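Local coordinates for transcriptional regulator, TetR family (Thermus thermophilus, PDB 3VPR), which probably represses transcription as a two-subunit, all-helical regulator that binds operator DNA through an N-terminal helix-turn-helix domain, at residues Ile50-Ser55 / Pro109-Lys114; Leu15-Gly20 / Phe96-Leu101; His122-Asn125 / Leu130-Gly133; Glu77-Phe82 / Ala176-Ile181; Lys60-Ala65 / Ala87-Glu92. All blocks are in the same frame, centred on the assembly; numbering follows the deposited sequence.

Contact 1. Residues Ile50-Ser55 / Pro109-Lys114; sequences ILYEIS and PENRLK
The carboxamide of N111 lies flat over one face of the Y52 ring, the two planes only 12° apart. N111 OD1 sits over the middle of the ring, and N111 CB comes within 3.3 Å of Y52 CD1. The side chains run roughly at right angles to each other, while their flat ends stack. Because CG of Y52 is anti to the backbone N (chi1 168°), the ring reaches out from helix 47-70 to the first turn of helix 109-135. The ND2 of N111 is hydrogen-bonded to E48 OE2, one turn before Y52, which would help keep the amide from turning. Beyond the ring the phenol oxygen meets aliphatic carbon: Y52 OH is 3.3 Å from K114 CD, and the bends in the lysine chain then carry its ammonium end away. L107, in the loop before helix 109-135, also touches Y52. Y52 is buried, whereas K114 lies at the surface. Helix 47-70 is the long connecting helix characteristic of the TetR family, leading from the DNA-binding domain into the C-terminal domain, and here its early turns pack against the start of a C-terminal-domain helix.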
# COMPACT_ATOMS: atom_id res chain seq x y z
N ILE A 50 14.19 -9.77 16.71
CA ILE A 50 12.94 -9.29 17.33
C ILE A 50 11.99 -8.85 16.21
O ILE A 50 10.80 -9.20 16.21
CB ILE A 50 13.19 -8.09 18.30
CG1 ILE A 50 14.06 -8.56 19.48
CG2 ILE A 50 11.86 -7.52 18.81
CD1 ILE A 50 14.32 -7.49 20.53
N LEU A 51 12.53 -8.08 15.27
CA LEU A 51 11.76 -7.62 14.12
C LEU A 51 11.29 -8.84 13.32
O LEU A 51 10.18 -8.88 12.82
CB LEU A 51 12.63 -6.74 13.22
CG LEU A 51 12.01 -6.46 11.84
CD1 LEU A 51 10.68 -5.73 12.03
CD2 LEU A 51 12.95 -5.63 10.98
N TYR A 52 12.17 -9.82 13.19
CA TYR A 52 11.85 -11.03 12.46
C TYR A 52 10.68 -11.78 13.11
O TYR A 52 9.73 -12.16 12.43
CB TYR A 52 13.09 -11.92 12.37
CG TYR A 52 12.82 -13.32 11.88
CD1 TYR A 52 12.29 -13.55 10.60
CD2 TYR A 52 13.06 -14.41 12.70
CE1 TYR A 52 12.01 -14.83 10.17
CE2 TYR A 52 12.78 -15.70 12.28
CZ TYR A 52 12.25 -15.90 11.02
OH TYR A 52 11.96 -17.19 10.62
N GLU A 53 10.74 -11.99 14.42
CA GLU A 53 9.68 -12.71 15.13
C GLU A 53 8.35 -11.95 15.15
O GLU A 53 7.28 -12.55 15.08
CB GLU A 53 10.14 -13.08 16.55
CG GLU A 53 11.01 -14.32 16.52
CD GLU A 53 11.50 -14.76 17.88
OE1 GLU A 53 10.68 -14.88 18.81
OE2 GLU A 53 12.72 -15.00 18.00
N ILE A 54 8.42 -10.62 15.21
CA ILE A 54 7.20 -9.83 15.15
C ILE A 54 6.56 -10.06 13.76
O ILE A 54 5.36 -10.28 13.65
CB ILE A 54 7.51 -8.34 15.34
CG1 ILE A 54 7.77 -8.06 16.82
CG2 ILE A 54 6.36 -7.49 14.80
CD1 ILE A 54 8.24 -6.65 17.12
N SER A 55 7.38 -10.02 12.72
CA SER A 55 6.87 -10.22 11.35
C SER A 55 6.25 -11.61 11.21
O SER A 55 5.15 -11.76 10.69
CB SER A 55 8.00 -10.05 10.34
OG SER A 55 8.51 -8.73 10.41
N PRO A 109 18.72 -11.69 4.80
CA PRO A 109 18.16 -12.42 3.66
C PRO A 109 17.36 -13.67 4.01
O PRO A 109 16.24 -13.85 3.55
CB PRO A 109 19.40 -12.73 2.81
CG PRO A 109 20.27 -11.55 3.06
CD PRO A 109 20.14 -11.35 4.57
N GLU A 110 17.91 -14.55 4.84
CA GLU A 110 17.17 -15.76 5.17
C GLU A 110 15.89 -15.47 5.95
O GLU A 110 14.89 -16.18 5.79
CB GLU A 110 18.04 -16.77 5.92
CG GLU A 110 17.28 -18.02 6.35
CD GLU A 110 18.17 -19.24 6.56
OE1 GLU A 110 19.20 -19.13 7.26
OE2 GLU A 110 17.82 -20.32 6.03
N ASN A 111 15.90 -14.45 6.81
CA ASN A 111 14.69 -14.13 7.56
C ASN A 111 13.66 -13.58 6.59
O ASN A 111 12.50 -13.96 6.63
CB ASN A 111 14.94 -13.11 8.66
CG ASN A 111 15.62 -13.71 9.87
OD1 ASN A 111 15.54 -14.92 10.10
ND2 ASN A 111 16.27 -12.88 10.66
N ARG A 112 14.11 -12.68 5.71
CA ARG A 112 13.21 -12.07 4.74
C ARG A 112 12.59 -13.18 3.91
O ARG A 112 11.47 -13.05 3.44
CB ARG A 112 13.99 -11.13 3.81
CG ARG A 112 13.12 -10.15 3.04
CD ARG A 112 13.83 -9.67 1.79
NE ARG A 112 15.25 -9.48 2.04
CZ ARG A 112 15.77 -8.47 2.71
NH1 ARG A 112 14.97 -7.54 3.20
NH2 ARG A 112 17.07 -8.39 2.90
N LEU A 113 13.34 -14.26 3.74
CA LEU A 113 12.91 -15.41 2.96
C LEU A 113 11.73 -16.13 3.55
O LEU A 113 10.75 -16.38 2.85
CB LEU A 113 14.08 -16.41 2.79
CG LEU A 113 13.85 -17.66 1.94
CD1 LEU A 113 15.20 -18.35 1.70
CD2 LEU A 113 12.89 -18.61 2.63
N LYS A 114 11.81 -16.50 4.82
CA LYS A 114 10.71 -17.21 5.46
C LYS A 114 9.50 -16.30 5.59
O LYS A 114 8.36 -16.77 5.62
CB LYS A 114 11.13 -17.75 6.83
CG LYS A 114 12.34 -18.66 6.79
CD LYS A 114 12.63 -19.28 8.15
CE LYS A 114 12.00 -20.66 8.27
NZ LYS A 114 12.63 -21.62 7.32

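Contact 2. Residues Leu15-Gly20 / Phe96-Leu101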
# COMPACT_ATOMS: atom_id res chain seq x y z
N LEU A 15 6.46 -0.01 20.28
CA LEU A 15 7.50 1.01 20.28
C LEU A 15 7.97 1.30 18.86
O LEU A 15 8.17 2.46 18.49
CB LEU A 15 8.67 0.60 21.18
CG LEU A 15 9.80 1.62 21.22
CD1 LEU A 15 9.25 2.96 21.72
CD2 LEU A 15 10.90 1.13 22.14
N PHE A 16 8.14 0.25 18.06
CA PHE A 16 8.57 0.43 16.68
C PHE A 16 7.50 1.20 15.90
O PHE A 16 7.82 1.99 15.03
CB PHE A 16 8.81 -0.91 15.99
CG PHE A 16 9.99 -1.68 16.52
CD1 PHE A 16 11.10 -1.02 17.03
CD2 PHE A 16 10.00 -3.07 16.48
CE1 PHE A 16 12.21 -1.73 17.49
CE2 PHE A 16 11.10 -3.80 16.93
CZ PHE A 16 12.21 -3.13 17.44
N THR A 17 6.24 0.94 16.22
CA THR A 17 5.14 1.63 15.56
C THR A 17 5.14 3.12 15.94
O THR A 17 4.83 3.98 15.12
CB THR A 17 3.78 1.00 15.95
OG1 THR A 17 3.70 -0.32 15.41
CG2 THR A 17 2.61 1.85 15.42
N GLU A 18 5.50 3.41 17.19
CA GLU A 18 5.53 4.78 17.71
C GLU A 18 6.78 5.56 17.31
O GLU A 18 6.70 6.75 17.03
CB GLU A 18 5.41 4.76 19.24
CG GLU A 18 4.07 4.24 19.80
CD GLU A 18 4.16 3.79 21.27
OE1 GLU A 18 3.11 3.42 21.86
OE2 GLU A 18 5.27 3.78 21.84
N LYS A 19 7.93 4.89 17.30
CA LYS A 19 9.21 5.53 16.98
C LYS A 19 9.83 5.15 15.63
O LYS A 19 10.69 5.88 15.13
CB LYS A 19 10.27 5.20 18.03
CG LYS A 19 10.05 5.71 19.41
CD LYS A 19 11.35 5.56 20.19
CE LYS A 19 12.48 6.36 19.53
NZ LYS A 19 13.79 6.26 20.22
N GLY A 20 9.44 4.02 15.07
CA GLY A 20 10.03 3.58 13.81
C GLY A 20 11.09 2.55 14.17
O GLY A 20 11.79 2.73 15.15
N PHE A 96 1.84 -4.99 15.07
CA PHE A 96 2.72 -5.98 14.44
C PHE A 96 2.80 -5.75 12.93
O PHE A 96 3.85 -5.97 12.32
CB PHE A 96 2.21 -7.40 14.69
CG PHE A 96 2.40 -7.87 16.09
CD1 PHE A 96 1.48 -7.54 17.08
CD2 PHE A 96 3.50 -8.65 16.43
CE1 PHE A 96 1.65 -7.98 18.39
CE2 PHE A 96 3.69 -9.10 17.75
CZ PHE A 96 2.76 -8.77 18.73
N PHE A 97 1.69 -5.32 12.34
CA PHE A 97 1.64 -5.07 10.90
C PHE A 97 2.39 -3.80 10.54
O PHE A 97 3.09 -3.77 9.52
CB PHE A 97 0.19 -5.00 10.45
CG PHE A 97 -0.43 -6.35 10.25
CD1 PHE A 97 -0.34 -6.99 9.02
CD2 PHE A 97 -1.02 -7.01 11.31
CE1 PHE A 97 -0.84 -8.28 8.86
CE2 PHE A 97 -1.52 -8.30 11.16
CZ PHE A 97 -1.43 -8.94 9.93
N VAL A 98 2.26 -2.77 11.36
CA VAL A 98 2.96 -1.52 11.10
C VAL A 98 4.46 -1.81 11.19
O VAL A 98 5.26 -1.25 10.44
CB VAL A 98 2.57 -0.43 12.12
CG1 VAL A 98 3.45 0.81 11.93
CG2 VAL A 98 1.10 -0.07 11.94
N THR A 99 4.84 -2.70 12.10
CA THR A 99 6.25 -3.03 12.27
C THR A 99 6.78 -3.81 11.07
O THR A 99 7.81 -3.47 10.49
CB THR A 99 6.49 -3.87 13.55
OG1 THR A 99 6.14 -3.10 14.70
CG2 THR A 99 7.95 -4.30 13.65
N MSE A 100 6.05 -4.86 10.70
CA MSE A 100 6.44 -5.72 9.58
C MSE A 100 6.60 -5.00 8.23
O MSE A 100 7.60 -5.19 7.53
CB MSE A 100 5.42 -6.84 9.40
CG MSE A 100 5.63 -7.57 8.09
SE MSE A 100 4.00 -8.26 7.37
CE MSE A 100 3.18 -6.59 6.85
N LEU A 101 5.61 -4.20 7.86
CA LEU A 101 5.62 -3.48 6.59
C LEU A 101 6.88 -2.64 6.40
O LEU A 101 7.58 -2.79 5.40
CB LEU A 101 4.39 -2.58 6.49
CG LEU A 101 4.13 -1.95 5.12
CD1 LEU A 101 3.91 -3.05 4.09
CD2 LEU A 101 2.91 -1.03 5.18
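At the junction between the DNA-binding and C-terminal domains of this TetR-family protein, helix 4-19 crosses helix 94-103, the segment axes 8.5 Å apart at an angle of 65°. T17 and V98 meet at about a right angle: T17 OG1 comes within 3.5 Å of V98 CB, and the threonine methyl CG2 lies 3.7 Å from V98 CG1. With CG2 anti to the backbone N, T17 has its OG1 beside that nitrogen (chi1 -67°), where it hydrogen-bonds back to the carbonyl of A13. T99 does the same toward P95. Each hydroxyl is thus satisfied within its own helix, and the meeting surface is one of packing. An alanine in place of T17 would keep CB but is likely to leave V98 without its main partner across the interface and open a small gap between the helices. Helix 4-19 precedes the predicted helix-turn-helix, so this packing sets the first helix of the DNA-binding domain directly on the C-terminal domain. F16 supplies the deeper part: its CD2 is 3.7 Å from T99 CG2, the methyl approaching the ring obliquely, and its CB lies 3.7 Å from T99 OG1. The same ring meets Y21 edge-to-face.

Contact 3. Residues His122-Asn125 / Leu130-Gly133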
# COMPACT_ATOMS: atom_id res chain seq x y z
N HIS A 122 0.09 -16.79 1.46
CA HIS A 122 -1.20 -16.17 1.69
C HIS A 122 -1.83 -15.77 0.34
O HIS A 122 -3.03 -15.98 0.12
CB HIS A 122 -1.02 -14.92 2.56
CG HIS A 122 -2.30 -14.35 3.08
ND1 HIS A 122 -3.19 -15.09 3.84
CD2 HIS A 122 -2.82 -13.10 3.01
CE1 HIS A 122 -4.20 -14.31 4.21
NE2 HIS A 122 -3.99 -13.10 3.72
N GLU A 123 -1.02 -15.20 -0.54
CA GLU A 123 -1.49 -14.77 -1.86
C GLU A 123 -1.90 -15.99 -2.68
O GLU A 123 -2.87 -15.95 -3.45
CB GLU A 123 -0.39 -13.97 -2.57
CG GLU A 123 -0.70 -13.62 -4.02
CD GLU A 123 0.05 -12.38 -4.49
OE1 GLU A 123 1.20 -12.17 -4.06
OE2 GLU A 123 -0.52 -11.62 -5.30
N GLU A 124 -1.17 -17.09 -2.51
CA GLU A 124 -1.47 -18.32 -3.22
C GLU A 124 -2.78 -18.96 -2.74
O GLU A 124 -3.51 -19.55 -3.53
CB GLU A 124 -0.31 -19.31 -3.08
CG GLU A 124 -0.50 -20.62 -3.85
CD GLU A 124 -0.87 -20.39 -5.31
OE1 GLU A 124 -0.13 -19.66 -6.01
OE2 GLU A 124 -1.91 -20.94 -5.76
N ASN A 125 -3.09 -18.82 -1.45
CA ASN A 125 -4.35 -19.37 -0.94
C ASN A 125 -5.53 -18.57 -1.50
O ASN A 125 -6.60 -19.13 -1.78
CB ASN A 125 -4.40 -19.33 0.59
CG ASN A 125 -3.50 -20.37 1.24
OD1 ASN A 125 -3.33 -21.47 0.71
ND2 ASN A 125 -2.92 -20.03 2.39
N LEU A 130 -10.02 -18.05 -5.75
CA LEU A 130 -10.48 -17.41 -6.98
C LEU A 130 -10.48 -18.39 -8.14
O LEU A 130 -11.44 -18.46 -8.90
CB LEU A 130 -9.59 -16.21 -7.32
CG LEU A 130 -9.60 -15.09 -6.28
CD1 LEU A 130 -8.53 -14.05 -6.60
CD2 LEU A 130 -10.99 -14.46 -6.23
N ARG A 131 -9.40 -19.16 -8.27
CA ARG A 131 -9.30 -20.14 -9.35
C ARG A 131 -10.43 -21.17 -9.28
O ARG A 131 -10.99 -21.55 -10.32
CB ARG A 131 -7.93 -20.84 -9.31
CG ARG A 131 -7.81 -21.98 -10.30
CD ARG A 131 -6.36 -22.40 -10.52
NE ARG A 131 -5.56 -22.29 -9.30
CZ ARG A 131 -4.71 -21.30 -9.05
NH1 ARG A 131 -4.54 -20.33 -9.93
NH2 ARG A 131 -4.05 -21.26 -7.91
N ARG A 132 -10.77 -21.61 -8.07
CA ARG A 132 -11.86 -22.58 -7.93
C ARG A 132 -13.15 -21.93 -8.41
O ARG A 132 -13.97 -22.57 -9.06
CB ARG A 132 -12.02 -23.01 -6.47
CG ARG A 132 -10.94 -23.95 -5.96
CD ARG A 132 -11.05 -24.08 -4.44
NE ARG A 132 -12.45 -24.11 -4.00
CZ ARG A 132 -12.85 -23.90 -2.75
NH1 ARG A 132 -11.97 -23.65 -1.79
NH2 ARG A 132 -14.15 -23.92 -2.47
N GLY A 133 -13.32 -20.65 -8.07
CA GLY A 133 -14.51 -19.93 -8.48
C GLY A 133 -14.64 -19.88 -9.99
O GLY A 133 -15.73 -20.06 -10.53
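E124 and R131 join in a salt bridge, E124 OE2 lying 3.1 Å from R131 NH2. The carboxylate oxygen arrives at the edge of the guanidinium group, in its plane, and the two flat groups are nearly coplanar, 22° apart. A single oxygen and a single terminal nitrogen make the contact; the next approach, from E124 CD to R131 NH2, is 4.2 Å. The residues are seven apart on one helix, about two turns, so both side chains must run along the helix surface to meet. In E124 the chain leaves with CG anti to the backbone N and then bends at chi2 (51°), which brings the carboxylate toward the later turn even though its CB points away from it. R131 starts in an extended course and bends at chi3, carrying its guanidinium back toward E124. The pair sits at the surface, where solvent would probably weaken the attraction between the charges.

The residues beside them on the helix face other ways. E123 forms a salt bridge with R149, while H122 stacks on F82 and gives or takes a hydrogen bond with H86. R132 reaches V72 O, in the loop after helix 47-70. The side chain of R131 also touches V144, and L130 packs on L185 of the second subunit. Helix 109-135 thus packs against helices 47-70 (H122 on L62, N125 on E67), 75-92 (H122 on F82) and 144-161 (L130 on A147), with the E124–R131 pair at its surface.

Contact 4. Residues Glu77-Phe82 / Ala176-Ile181; sequences EALRRF and AYHDLI
The imidazole of H178 projects from helix 170-183 onto helix 75-92, within the all-helical C-terminal domain of the TetR fold. The two segments run roughly antiparallel, their axes at 145° and 9.7 Å apart. R80 crosses the histidine at about a right angle and covers one ring face with its backbone and aliphatic stem: CB sits over the middle of the ring in a CH-pi contact, 3.4 Å from the H178 centroid and 10° off the normal. Farther along the stem, R80 CD passes 3.7 Å from H178 ND1, but a bend at chi3 then takes the guanidinium away, its plane turned 76° from the imidazole. There it forms a salt bridge with E84. L79 comes at the edge of the same ring, CG lying in its plane at 3.9 Å from H178 CD2. With CG anti to the backbone N, H178 reaches across to helix 75-92, and its NE2 is hydrogen-bonded to K76 O. A leucine here would lose that bond, and would probably leave the K76 carbonyl without its histidine partner and the stem of R80 without a flat surface to lie on. The second subunit also reaches these helices: its L185 packs on L79, and its R140 forms a salt bridge with D179. Deeper in, L79 CD2 rests 4.3 Å from I181 CG2.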
# COMPACT_ATOMS: atom_id res chain seq x y z
N GLU A 77 -18.50 -17.24 -0.71
CA GLU A 77 -18.46 -17.15 0.74
C GLU A 77 -17.03 -17.35 1.24
O GLU A 77 -16.63 -16.79 2.26
CB GLU A 77 -19.40 -18.21 1.33
CG GLU A 77 -19.68 -18.05 2.80
CD GLU A 77 -20.22 -16.68 3.15
OE1 GLU A 77 -21.08 -16.17 2.40
OE2 GLU A 77 -19.80 -16.12 4.18
N ALA A 78 -16.26 -18.15 0.51
CA ALA A 78 -14.88 -18.41 0.88
C ALA A 78 -14.06 -17.14 0.69
O ALA A 78 -13.15 -16.84 1.48
CB ALA A 78 -14.32 -19.53 -0.00
N LEU A 79 -14.38 -16.38 -0.35
CA LEU A 79 -13.65 -15.15 -0.61
C LEU A 79 -13.98 -14.13 0.47
O LEU A 79 -13.10 -13.43 0.96
CB LEU A 79 -14.02 -14.59 -1.99
CG LEU A 79 -13.37 -13.23 -2.33
CD1 LEU A 79 -11.86 -13.39 -2.40
CD2 LEU A 79 -13.92 -12.71 -3.66
N ARG A 80 -15.25 -14.06 0.87
CA ARG A 80 -15.66 -13.09 1.89
C ARG A 80 -15.01 -13.37 3.24
O ARG A 80 -14.55 -12.45 3.93
CB ARG A 80 -17.18 -13.07 2.03
CG ARG A 80 -17.69 -12.01 3.03
CD ARG A 80 -19.22 -11.85 3.00
NE ARG A 80 -19.94 -12.94 3.66
CZ ARG A 80 -20.01 -13.13 4.98
NH1 ARG A 80 -19.40 -12.29 5.81
NH2 ARG A 80 -20.69 -14.15 5.47
N ARG A 81 -14.97 -14.64 3.62
CA ARG A 81 -14.37 -15.01 4.89
C ARG A 81 -12.88 -14.71 4.84
O ARG A 81 -12.32 -14.20 5.80
CB ARG A 81 -14.61 -16.49 5.17
CG ARG A 81 -16.09 -16.87 5.12
CD ARG A 81 -16.41 -17.97 6.10
NE ARG A 81 -16.36 -17.47 7.47
CZ ARG A 81 -16.05 -18.22 8.53
NH1 ARG A 81 -15.76 -19.50 8.38
NH2 ARG A 81 -16.02 -17.67 9.74
N PHE A 82 -12.24 -15.01 3.73
CA PHE A 82 -10.82 -14.71 3.63
C PHE A 82 -10.58 -13.21 3.88
O PHE A 82 -9.76 -12.83 4.71
CB PHE A 82 -10.30 -15.11 2.26
CG PHE A 82 -8.84 -14.84 2.06
CD1 PHE A 82 -8.37 -13.56 1.77
CD2 PHE A 82 -7.91 -15.89 2.14
CE1 PHE A 82 -7.00 -13.33 1.55
CE2 PHE A 82 -6.56 -15.66 1.92
CZ PHE A 82 -6.10 -14.39 1.62
N ALA A 176 -17.72 -4.59 2.77
CA ALA A 176 -18.17 -3.69 1.71
C ALA A 176 -17.27 -3.89 0.49
O ALA A 176 -17.73 -3.82 -0.65
CB ALA A 176 -18.11 -2.24 2.18
N TYR A 177 -15.98 -4.15 0.73
CA TYR A 177 -15.04 -4.39 -0.38
C TYR A 177 -15.41 -5.69 -1.08
O TYR A 177 -15.32 -5.80 -2.31
CB TYR A 177 -13.60 -4.50 0.13
CG TYR A 177 -12.91 -3.18 0.43
CD1 TYR A 177 -13.29 -2.00 -0.20
CD2 TYR A 177 -11.84 -3.13 1.31
CE1 TYR A 177 -12.61 -0.81 0.02
CE2 TYR A 177 -11.15 -1.95 1.54
CZ TYR A 177 -11.53 -0.79 0.89
OH TYR A 177 -10.81 0.36 1.09
N HIS A 178 -15.84 -6.68 -0.31
CA HIS A 178 -16.21 -7.97 -0.89
C HIS A 178 -17.41 -7.82 -1.80
O HIS A 178 -17.45 -8.38 -2.91
CB HIS A 178 -16.51 -9.00 0.21
CG HIS A 178 -17.09 -10.27 -0.32
ND1 HIS A 178 -18.44 -10.50 -0.39
CD2 HIS A 178 -16.49 -11.36 -0.87
CE1 HIS A 178 -18.66 -11.67 -0.96
NE2 HIS A 178 -17.50 -12.21 -1.26
N ASP A 179 -18.41 -7.07 -1.33
CA ASP A 179 -19.61 -6.83 -2.12
C ASP A 179 -19.20 -6.13 -3.41
O ASP A 179 -19.66 -6.48 -4.50
CB ASP A 179 -20.60 -5.95 -1.35
CG ASP A 179 -21.71 -5.42 -2.26
OD1 ASP A 179 -22.60 -6.19 -2.66
OD2 ASP A 179 -21.69 -4.21 -2.59
N LEU A 180 -18.32 -5.15 -3.27
CA LEU A 180 -17.87 -4.38 -4.43
C LEU A 180 -17.12 -5.22 -5.45
O LEU A 180 -17.41 -5.15 -6.64
CB LEU A 180 -16.98 -3.21 -3.98
CG LEU A 180 -16.44 -2.30 -5.09
CD1 LEU A 180 -17.59 -1.73 -5.92
CD2 LEU A 180 -15.62 -1.18 -4.47
N ILE A 181 -16.17 -6.01 -5.00
CA ILE A 181 -15.37 -6.83 -5.90
C ILE A 181 -16.17 -7.99 -6.49
O ILE A 181 -15.95 -8.39 -7.63
CB ILE A 181 -14.08 -7.37 -5.19
CG1 ILE A 181 -13.10 -7.93 -6.23
CG2 ILE A 181 -14.43 -8.47 -4.19
CD1 ILE A 181 -12.54 -6.88 -7.16

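Contact 5. Residues Lys60-Ala65 / Ala87-Glu92; sequences KGLVAA and ARYFEE
Y89 lays its ring on the backbone of G61 and L62, bare at the glycine, joining helix 75-92 to helix 47-70, the long helix that leads from the DNA-binding domain into the C-terminal domain in TetR-family proteins. The tight part is at the phenol end. Y89 CZ is 3.3 Å from G61 CA, and the hydroxyl oxygen OH of Y89 lies 3.2 Å from the same CA. This close approach is made where G61 has no CB; one would lie on the side of the tyrosine oxygen. The peptide link between G61 and L62 runs over one ring face, offset toward its rim, with L62 N 3.6 Å from Y89 CE2. Such an approach is possible because CG of Y89 stands anti to the backbone N (chi1 -172°), directing the ring across to the other helix. The hydroxyl is also held by a hydrogen bond to L57 O, one turn before G61, which helps to hold the ring in place.

Toward the base of the ring the fit is looser. L62 CB comes no nearer than 4.4 Å to Y89 CD2. K60 and R88 lie at the surface, R88 pairing with E171. L62, by contrast, is buried and packs on H86 and H122. Back at the tight end, next to the glycine CA, G61 N is 3.7 Å from Y89 OH.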
# COMPACT_ATOMS: atom_id res chain seq x y z
N LYS A 60 2.15 -15.40 10.19
CA LYS A 60 1.65 -16.74 10.48
C LYS A 60 0.19 -16.66 10.87
O LYS A 60 -0.63 -17.47 10.44
CB LYS A 60 2.45 -17.41 11.60
CG LYS A 60 3.78 -17.99 11.15
CD LYS A 60 4.51 -18.70 12.30
CE LYS A 60 5.76 -19.43 11.81
NZ LYS A 60 6.53 -20.03 12.94
N GLY A 61 -0.15 -15.66 11.68
CA GLY A 61 -1.53 -15.49 12.08
C GLY A 61 -2.38 -15.16 10.86
O GLY A 61 -3.51 -15.62 10.73
N LEU A 62 -1.82 -14.37 9.95
CA LEU A 62 -2.56 -14.00 8.75
C LEU A 62 -2.77 -15.22 7.86
O LEU A 62 -3.88 -15.49 7.42
CB LEU A 62 -1.80 -12.90 7.99
CG LEU A 62 -2.52 -12.20 6.85
CD1 LEU A 62 -3.86 -11.68 7.35
CD2 LEU A 62 -1.67 -11.07 6.30
N VAL A 63 -1.70 -15.97 7.62
CA VAL A 63 -1.79 -17.16 6.78
C VAL A 63 -2.84 -18.14 7.32
O VAL A 63 -3.63 -18.71 6.56
CB VAL A 63 -0.44 -17.89 6.71
CG1 VAL A 63 -0.62 -19.28 6.12
CG2 VAL A 63 0.53 -17.09 5.86
N ALA A 64 -2.84 -18.33 8.63
CA ALA A 64 -3.81 -19.24 9.22
C ALA A 64 -5.21 -18.73 8.92
O ALA A 64 -6.11 -19.50 8.58
CB ALA A 64 -3.59 -19.34 10.73
N ALA A 65 -5.39 -17.41 9.04
CA ALA A 65 -6.67 -16.77 8.80
C ALA A 65 -7.24 -17.11 7.43
O ALA A 65 -8.43 -17.37 7.29
CB ALA A 65 -6.53 -15.27 8.95
N ALA A 87 -8.73 -8.79 7.45
CA ALA A 87 -8.96 -7.46 8.02
C ALA A 87 -9.13 -7.47 9.53
O ALA A 87 -8.67 -6.56 10.22
CB ALA A 87 -10.19 -6.81 7.36
N ARG A 88 -9.80 -8.49 10.05
CA ARG A 88 -9.99 -8.58 11.49
C ARG A 88 -8.64 -8.84 12.17
O ARG A 88 -8.29 -8.17 13.14
CB ARG A 88 -10.96 -9.70 11.86
CG ARG A 88 -10.95 -10.03 13.34
CD ARG A 88 -12.06 -10.98 13.75
NE ARG A 88 -13.30 -10.27 14.01
CZ ARG A 88 -14.37 -10.81 14.59
NH1 ARG A 88 -14.36 -12.08 14.98
NH2 ARG A 88 -15.46 -10.07 14.78
N TYR A 89 -7.88 -9.79 11.64
CA TYR A 89 -6.58 -10.10 12.21
C TYR A 89 -5.70 -8.85 12.15
O TYR A 89 -5.01 -8.52 13.11
CB TYR A 89 -5.91 -11.23 11.44
CG TYR A 89 -4.65 -11.71 12.11
CD1 TYR A 89 -4.71 -12.60 13.17
CD2 TYR A 89 -3.40 -11.25 11.69
CE1 TYR A 89 -3.56 -13.02 13.82
CE2 TYR A 89 -2.24 -11.67 12.33
CZ TYR A 89 -2.33 -12.56 13.40
OH TYR A 89 -1.18 -12.98 14.05
N PHE A 90 -5.71 -8.17 11.01
CA PHE A 90 -4.90 -6.97 10.85
C PHE A 90 -5.19 -5.96 11.96
O PHE A 90 -4.27 -5.43 12.58
CB PHE A 90 -5.18 -6.34 9.48
CG PHE A 90 -4.97 -4.85 9.45
CD1 PHE A 90 -3.69 -4.32 9.52
CD2 PHE A 90 -6.07 -3.98 9.35
CE1 PHE A 90 -3.48 -2.92 9.50
CE2 PHE A 90 -5.88 -2.58 9.33
CZ PHE A 90 -4.58 -2.06 9.40
N GLU A 91 -6.47 -5.70 12.21
CA GLU A 91 -6.88 -4.74 13.22
C GLU A 91 -6.57 -5.14 14.66
O GLU A 91 -6.27 -4.28 15.49
CB GLU A 91 -8.37 -4.44 13.09
CG GLU A 91 -8.94 -3.64 14.26
CD GLU A 91 -10.30 -3.03 13.96
OE1 GLU A 91 -11.18 -3.76 13.45
OE2 GLU A 91 -10.48 -1.83 14.24
N GLU A 92 -6.66 -6.43 14.98
CA GLU A 92 -6.39 -6.88 16.34
C GLU A 92 -4.89 -6.88 16.64
O GLU A 92 -4.47 -6.78 17.79
CB GLU A 92 -6.93 -8.30 16.55
CG GLU A 92 -8.40 -8.47 16.20
CD GLU A 92 -8.82 -9.92 16.28
OE1 GLU A 92 -8.14 -10.77 15.67
OE2 GLU A 92 -9.84 -10.22 16.94

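Helix 47-70 carries contacts 1 and 5, helix 109-135 carries contacts 1 and 3, and helix 75-92 is common to contacts 4 and 5. Contacts 1 and 2 touch through L51 and I54 packing on T99; both tie the N-terminal part of the chain to the C-terminal domain. F97 extends contact 2 to Y89 and L62 of contact 5, from which H122 leads on to contact 3 and then to F82 of contact 4. Along the chain, contact 5 falls within the spans of contacts 1 and 2, contact 3 follows all three, and contacts 1 and 4, about 30 Å apart between centres, alternate. Packing contacts thus link the DNA-binding end to the far helices of the C-terminal domain.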